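PDB 5ZRD: tyrosinase from Burkholderia thailandensis, which catalyses, as a dicopper monooxygenase, the oxidation of monophenols to catechols and probably onward to quinones, and remains efficient at acidic pH. Local coordinates for residues R9-L17 with V112-Y123. Sequence-based numbering, arbitrary orientation.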
ATOM      1  N   ARG A   9     -48.714  16.908  -2.999  1.00 42.44           N
ATOM      2  CA  ARG A   9     -48.486  17.082  -4.463  1.00 43.03           C
ATOM      3  C   ARG A   9     -48.625  15.742  -5.194  1.00 39.84           C
ATOM      4  O   ARG A   9     -48.268  14.685  -4.655  1.00 41.58           O
ATOM      5  CB  ARG A   9     -47.063  17.533  -4.781  1.00 49.43           C
ATOM      6  CG  ARG A   9     -46.690  18.918  -4.280  1.00 49.83           C
ATOM      7  CD  ARG A   9     -45.386  19.324  -4.933  1.00 46.29           C
ATOM      8  NE  ARG A   9     -44.291  18.690  -4.228  1.00 49.19           N
ATOM      9  CZ  ARG A   9     -43.650  17.594  -4.631  1.00 44.61           C
ATOM     10  NH1 ARG A   9     -43.905  17.041  -5.816  1.00 41.18           N
ATOM     11  NH2 ARG A   9     -42.739  17.078  -3.831  1.00 33.98           N
ATOM     12  N   VAL A  10     -49.098  15.794  -6.422  1.00 38.84           N
ATOM     13  CA  VAL A  10     -49.378  14.610  -7.189  1.00 41.01           C
ATOM     14  C   VAL A  10     -48.373  14.491  -8.342  1.00 43.15           C
ATOM     15  O   VAL A  10     -48.487  15.199  -9.316  1.00 37.86           O
ATOM     16  CB  VAL A  10     -50.820  14.630  -7.730  1.00 40.89           C
ATOM     17  CG1 VAL A  10     -51.167  13.313  -8.415  1.00 40.16           C
ATOM     18  CG2 VAL A  10     -51.818  14.932  -6.616  1.00 43.53           C
ATOM     19  N   ARG A  11     -47.430  13.545  -8.203  1.00 43.56           N
ATOM     20  CA  ARG A  11     -46.568  13.078  -9.303  1.00 37.76           C
ATOM     21  C   ARG A  11     -47.447  12.367 -10.319  1.00 35.97           C
ATOM     22  O   ARG A  11     -48.129  11.432  -9.940  1.00 37.15           O
ATOM     23  CB  ARG A  11     -45.467  12.136  -8.806  1.00 36.67           C
ATOM     24  CG  ARG A  11     -44.310  12.874  -8.153  1.00 35.86           C
ATOM     25  CD  ARG A  11     -43.129  12.020  -7.790  1.00 33.62           C
ATOM     26  NE  ARG A  11     -42.151  12.776  -7.019  1.00 30.50           N
ATOM     27  CZ  ARG A  11     -41.057  12.227  -6.484  1.00 34.04           C
ATOM     28  NH1 ARG A  11     -40.836  10.926  -6.623  1.00 35.60           N
ATOM     29  NH2 ARG A  11     -40.201  12.964  -5.794  1.00 30.46           N
ATOM     30  N   ARG A  12     -47.409  12.812 -11.581  1.00 34.48           N
ATOM     31  CA  ARG A  12     -48.301  12.285 -12.609  1.00 37.15           C
ATOM     32  C   ARG A  12     -47.511  11.611 -13.751  1.00 36.17           C
ATOM     33  O   ARG A  12     -46.280  11.774 -13.926  1.00 32.31           O
ATOM     34  CB  ARG A  12     -49.190  13.400 -13.168  1.00 44.41           C
ATOM     35  CG  ARG A  12     -50.209  13.945 -12.179  1.00 51.23           C
ATOM     36  CD  ARG A  12     -51.299  14.773 -12.850  1.00 56.60           C
ATOM     37  NE  ARG A  12     -52.277  15.274 -11.886  1.00 62.43           N
ATOM     38  CZ  ARG A  12     -53.141  14.518 -11.187  1.00 69.61           C
ATOM     39  NH1 ARG A  12     -53.348  13.246 -11.513  1.00 61.77           N
ATOM     40  NH2 ARG A  12     -53.780  15.046 -10.149  1.00 58.57           N
ATOM     41  N   SER A  13     -48.238  10.813 -14.510  1.00 30.93           N
ATOM     42  CA  SER A  13     -47.674  10.121 -15.657  1.00 36.97           C
ATOM     43  C   SER A  13     -47.260  11.137 -16.733  1.00 37.05           C
ATOM     44  O   SER A  13     -48.072  11.975 -17.126  1.00 38.70           O
ATOM     45  CB  SER A  13     -48.650   9.124 -16.218  1.00 36.41           C
ATOM     46  OG  SER A  13     -48.280   8.744 -17.533  1.00 41.21           O
ATOM     47  N   VAL A  14     -46.019  11.019 -17.223  1.00 39.13           N
ATOM     48  CA  VAL A  14     -45.484  11.910 -18.243  1.00 43.17           C
ATOM     49  C   VAL A  14     -46.353  11.817 -19.500  1.00 40.38           C
ATOM     50  O   VAL A  14     -46.575  12.810 -20.191  1.00 42.87           O
ATOM     51  CB  VAL A  14     -43.996  11.632 -18.545  1.00 48.69           C
ATOM     52  CG1 VAL A  14     -43.794  10.765 -19.773  1.00 47.74           C
ATOM     53  CG2 VAL A  14     -43.230  12.932 -18.728  1.00 57.90           C
ATOM     54  N   ARG A  15     -46.843  10.634 -19.787  1.00 38.13           N
ATOM     55  CA  ARG A  15     -47.658  10.452 -20.944  1.00 41.65           C
ATOM     56  C   ARG A  15     -48.936  11.283 -20.794  1.00 50.57           C
ATOM     57  O   ARG A  15     -49.419  11.867 -21.784  1.00 46.41           O
ATOM     58  CB  ARG A  15     -48.000   8.980 -21.139  1.00 39.41           C
ATOM     59  CG  ARG A  15     -49.135   8.731 -22.116  1.00 44.40           C
ATOM     60  CD  ARG A  15     -48.758   9.122 -23.520  1.00 48.48           C
ATOM     61  NE  ARG A  15     -49.764   8.657 -24.457  1.00 49.89           N
ATOM     62  CZ  ARG A  15     -50.023   9.235 -25.623  1.00 52.21           C
ATOM     63  NH1 ARG A  15     -51.149   8.950 -26.251  1.00 57.75           N
ATOM     64  NH2 ARG A  15     -49.178  10.109 -26.138  1.00 49.25           N
ATOM     65  N   ASP A  16     -49.482  11.316 -19.577  1.00 48.70           N
ATOM     66  CA  ASP A  16     -50.682  12.093 -19.306  1.00 51.10           C
ATOM     67  C   ASP A  16     -50.404  13.603 -19.486  1.00 49.92           C
ATOM     68  O   ASP A  16     -51.292  14.316 -19.960  1.00 45.56           O
ATOM     69  CB  ASP A  16     -51.224  11.766 -17.889  1.00 58.49           C
ATOM     70  CG  ASP A  16     -52.468  12.562 -17.510  1.00 56.41           C
ATOM     71  OD1 ASP A  16     -53.466  12.429 -18.240  1.00 63.33           O
ATOM     72  OD2 ASP A  16     -52.439  13.293 -16.482  1.00 49.69           O
ATOM     73  N   LEU A  17     -49.207  14.082 -19.098  1.00 44.91           N
ATOM     74  CA  LEU A  17     -48.868  15.504 -19.236  1.00 46.12           C
ATOM     75  C   LEU A  17     -48.762  15.881 -20.724  1.00 51.30           C
ATOM     76  O   LEU A  17     -49.041  17.019 -21.098  1.00 46.53           O
ATOM     77  CB  LEU A  17     -47.564  15.801 -18.493  1.00 46.71           C
ATOM     78  CG  LEU A  17     -47.583  15.601 -16.970  1.00 52.39           C
ATOM     79  CD1 LEU A  17     -46.400  16.280 -16.302  1.00 48.63           C
ATOM     80  CD2 LEU A  17     -48.869  16.115 -16.337  1.00 53.77           C
ATOM     81  N   VAL A 112     -43.247  22.552  -8.722  1.00 39.82           N
ATOM     82  CA  VAL A 112     -43.339  21.606  -9.865  1.00 43.41           C
ATOM     83  C   VAL A 112     -43.095  20.191  -9.293  1.00 42.13           C
ATOM     84  O   VAL A 112     -42.410  20.027  -8.250  1.00 39.34           O
ATOM     85  CB  VAL A 112     -42.373  21.935 -11.022  1.00 39.12           C
ATOM     86  CG1 VAL A 112     -40.946  21.567 -10.694  1.00 41.93           C
ATOM     87  CG2 VAL A 112     -42.770  21.245 -12.317  1.00 45.27           C
ATOM     88  N   SER A 113     -43.672  19.204  -9.971  1.00 36.69           N
ATOM     89  CA  SER A 113     -43.558  17.776  -9.624  1.00 41.68           C
ATOM     90  C   SER A 113     -42.873  16.987 -10.752  1.00 43.64           C
ATOM     91  O   SER A 113     -43.161  17.150 -11.970  1.00 42.80           O
ATOM     92  CB  SER A 113     -44.922  17.168  -9.316  1.00 40.64           C
ATOM     93  OG  SER A 113     -45.438  17.716  -8.109  1.00 45.77           O
ATOM     94  N   MET A 114     -42.011  16.082 -10.317  1.00 43.57           N
ATOM     95  CA  MET A 114     -41.329  15.198 -11.225  1.00 41.55           C
ATOM     96  C   MET A 114     -42.299  14.087 -11.625  1.00 38.40           C
ATOM     97  O   MET A 114     -42.724  13.326 -10.780  1.00 40.80           O
ATOM     98  CB  MET A 114     -40.094  14.601 -10.542  1.00 44.25           C
ATOM     99  CG  MET A 114     -39.295  13.669 -11.432  1.00 47.18           C
ATOM    100  SD  MET A 114     -38.556  14.501 -12.862  1.00 41.75           S
ATOM    101  CE  MET A 114     -38.621  13.163 -14.052  1.00 39.44           C
ATOM    102  N   PRO A 115     -42.655  14.000 -12.907  1.00 35.82           N
ATOM    103  CA  PRO A 115     -43.572  12.949 -13.301  1.00 34.42           C
ATOM    104  C   PRO A 115     -42.826  11.631 -13.515  1.00 35.64           C
ATOM    105  O   PRO A 115     -41.589  11.612 -13.411  1.00 34.35           O
ATOM    106  CB  PRO A 115     -44.159  13.403 -14.645  1.00 34.91           C
ATOM    107  CG  PRO A 115     -43.073  14.256 -15.236  1.00 35.24           C
ATOM    108  CD  PRO A 115     -42.285  14.824 -14.070  1.00 35.27           C
ATOM    109  N   PHE A 116     -43.593  10.587 -13.829  1.00 31.61           N
ATOM    110  CA  PHE A 116     -43.053   9.245 -14.019  1.00 33.07           C
ATOM    111  C   PHE A 116     -43.328   8.796 -15.459  1.00 33.10           C
ATOM    112  O   PHE A 116     -44.393   9.030 -16.026  1.00 32.84           O
ATOM    113  CB  PHE A 116     -43.607   8.235 -13.005  1.00 33.41           C
ATOM    114  CG  PHE A 116     -45.108   8.087 -12.949  1.00 32.77           C
ATOM    115  CD1 PHE A 116     -45.867   8.873 -12.090  1.00 35.12           C
ATOM    116  CD2 PHE A 116     -45.762   7.135 -13.714  1.00 35.79           C
ATOM    117  CE1 PHE A 116     -47.248   8.741 -12.022  1.00 34.21           C
ATOM    118  CE2 PHE A 116     -47.143   6.993 -13.639  1.00 37.16           C
ATOM    119  CZ  PHE A 116     -47.888   7.806 -12.801  1.00 35.35           C
ATOM    120  N   TRP A 117     -42.339   8.160 -16.056  1.00 33.17           N
ATOM    121  CA  TRP A 117     -42.587   7.394 -17.272  1.00 31.89           C
ATOM    122  C   TRP A 117     -43.247   6.091 -16.870  1.00 31.37           C
ATOM    123  O   TRP A 117     -42.597   5.216 -16.319  1.00 33.17           O
ATOM    124  CB  TRP A 117     -41.302   7.122 -18.060  1.00 31.33           C
ATOM    125  CG  TRP A 117     -41.476   6.122 -19.160  1.00 29.35           C
ATOM    126  CD1 TRP A 117     -42.610   5.825 -19.862  1.00 30.07           C
ATOM    127  CD2 TRP A 117     -40.444   5.313 -19.718  1.00 26.62           C
ATOM    128  NE1 TRP A 117     -42.356   4.855 -20.793  1.00 31.73           N
ATOM    129  CE2 TRP A 117     -41.026   4.556 -20.761  1.00 30.80           C
ATOM    130  CE3 TRP A 117     -39.085   5.177 -19.460  1.00 24.03           C
ATOM    131  CZ2 TRP A 117     -40.299   3.623 -21.499  1.00 29.62           C
ATOM    132  CZ3 TRP A 117     -38.371   4.258 -20.190  1.00 27.14           C
ATOM    133  CH2 TRP A 117     -38.966   3.501 -21.204  1.00 27.37           C
ATOM    134  N   ASP A 118     -44.537   6.009 -17.139  1.00 35.89           N
ATOM    135  CA  ASP A 118     -45.291   4.807 -16.885  1.00 38.00           C
ATOM    136  C   ASP A 118     -44.929   3.716 -17.900  1.00 37.29           C
ATOM    137  O   ASP A 118     -45.548   3.615 -18.958  1.00 34.75           O
ATOM    138  CB  ASP A 118     -46.804   5.079 -16.887  1.00 33.89           C
ATOM    139  CG  ASP A 118     -47.597   3.917 -16.277  1.00 34.88           C
ATOM    140  OD1 ASP A 118     -47.063   2.771 -16.169  1.00 37.21           O
ATOM    141  OD2 ASP A 118     -48.757   4.152 -15.926  1.00 36.97           O
ATOM    142  N   GLU A 119     -43.981   2.869 -17.491  1.00 38.58           N
ATOM    143  CA  GLU A 119     -43.265   1.925 -18.385  1.00 37.10           C
ATOM    144  C   GLU A 119     -44.156   0.751 -18.808  1.00 33.27           C
ATOM    145  O   GLU A 119     -43.836   0.059 -19.799  1.00 31.77           O
ATOM    146  CB  GLU A 119     -42.026   1.363 -17.674  1.00 36.77           C
ATOM    147  CG  GLU A 119     -40.933   2.391 -17.459  1.00 35.91           C
ATOM    148  CD  GLU A 119     -39.973   2.142 -16.305  1.00 36.33           C
ATOM    149  OE1 GLU A 119     -38.904   2.753 -16.329  1.00 35.87           O
ATOM    150  OE2 GLU A 119     -40.286   1.341 -15.378  1.00 38.22           O
ATOM    151  N   THR A 120     -45.191   0.485 -18.022  1.00 29.51           N
ATOM    152  CA  THR A 120     -46.059  -0.673 -18.209  1.00 30.08           C
ATOM    153  C   THR A 120     -47.500  -0.256 -18.540  1.00 31.12           C
ATOM    154  O   THR A 120     -48.389  -1.074 -18.498  1.00 32.70           O
ATOM    155  CB  THR A 120     -46.045  -1.561 -16.960  1.00 27.41           C
ATOM    156  OG1 THR A 120     -46.332  -0.763 -15.814  1.00 31.37           O
ATOM    157  CG2 THR A 120     -44.711  -2.243 -16.748  1.00 27.98           C
ATOM    158  N   ASP A 121     -47.745   1.002 -18.850  1.00 33.56           N
ATOM    159  CA  ASP A 121     -49.048   1.420 -19.358  1.00 35.92           C
ATOM    160  C   ASP A 121     -49.198   0.962 -20.816  1.00 36.40           C
ATOM    161  O   ASP A 121     -48.246   0.468 -21.429  1.00 41.04           O
ATOM    162  CB  ASP A 121     -49.230   2.965 -19.274  1.00 37.97           C
ATOM    163  CG  ASP A 121     -48.428   3.745 -20.355  1.00 41.18           C
ATOM    164  OD1 ASP A 121     -47.693   3.131 -21.175  1.00 43.88           O
ATOM    165  OD2 ASP A 121     -48.554   4.985 -20.397  1.00 43.26           O
ATOM    166  N   GLU A 122     -50.394   1.186 -21.348  1.00 36.39           N
ATOM    167  CA  GLU A 122     -50.820   0.745 -22.673  1.00 41.78           C
ATOM    168  C   GLU A 122     -49.977   1.459 -23.747  1.00 37.39           C
ATOM    169  O   GLU A 122     -49.562   0.827 -24.739  1.00 32.75           O
ATOM    170  CB  GLU A 122     -52.338   0.989 -22.847  1.00 47.18           C
ATOM    171  CG  GLU A 122     -53.029   0.080 -23.871  1.00 56.81           C
ATOM    172  CD  GLU A 122     -52.895  -1.434 -23.656  1.00 74.56           C
ATOM    173  OE1 GLU A 122     -52.938  -2.170 -24.677  1.00 75.51           O
ATOM    174  OE2 GLU A 122     -52.738  -1.896 -22.470  1.00 76.33           O
ATOM    175  N   TYR A 123     -49.713   2.757 -23.551  1.00 36.04           N
ATOM    176  CA  TYR A 123     -48.946   3.510 -24.536  1.00 41.39           C
ATOM    177  C   TYR A 123     -47.557   2.866 -24.716  1.00 39.61           C
ATOM    178  O   TYR A 123     -47.154   2.524 -25.856  1.00 38.86           O
ATOM    179  CB  TYR A 123     -48.834   5.004 -24.209  1.00 39.66           C
ATOM    180  CG  TYR A 123     -48.057   5.734 -25.269  1.00 36.61           C
ATOM    181  CD1 TYR A 123     -48.668   6.134 -26.443  1.00 44.35           C
ATOM    182  CD2 TYR A 123     -46.685   5.893 -25.180  1.00 40.02           C
ATOM    183  CE1 TYR A 123     -47.946   6.705 -27.487  1.00 43.75           C
ATOM    184  CE2 TYR A 123     -45.951   6.499 -26.194  1.00 39.80           C
ATOM    185  CZ  TYR A 123     -46.581   6.888 -27.367  1.00 40.47           C
ATOM    186  OH  TYR A 123     -45.899   7.486 -28.389  1.00 37.92           O
TER
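S13 is laid across one face of the F116 ring: its CA stands 3.7 Å from the ring centroid, only 13° off the ring normal, a CH-pi contact over the middle of the ring. F116 reaches this place because CG sits between its backbone N and carbonyl carbon (chi1 56°), which turns the ring back against S13 although its CB points away; R11 O meets the ring at its edge. S13 and F116 also form a single beta bridge, in which V14 N donates to F116 O over 2.8 Å in a nearly straight bond. S13 also N-caps helix 14-22, its OG accepting weak bonds from R15 N and D16 N. At one end, R9 brings NH1 to within 2.8 Å of S113 OG, which lies in the guanidinium plane. E102, on helix 90-108, forms salt bridges with both R9 and R11 and also accepts from M114 N; R11 NH1 bonds to Y400 OH, on strand 398-400, which pairs parallel with 9-11. At the other end R15 lays its guanidinium flat on Y123, with planes 21° apart and CZ 4.0 Å from the ring centroid, an off-centre cation-pi stack in which CD also rests over the ring face. Between these ends, V14 CG2 packs on P115 CG at 3.7 Å, and L17 CD1 packs against the same ring, the two side chains at about a right angle. The contact as a whole joins the N-terminal strand and the start of helix 14-22 to the loop between helices 90-108 and 122-127, in the helical dicopper core characteristic of tyrosinases.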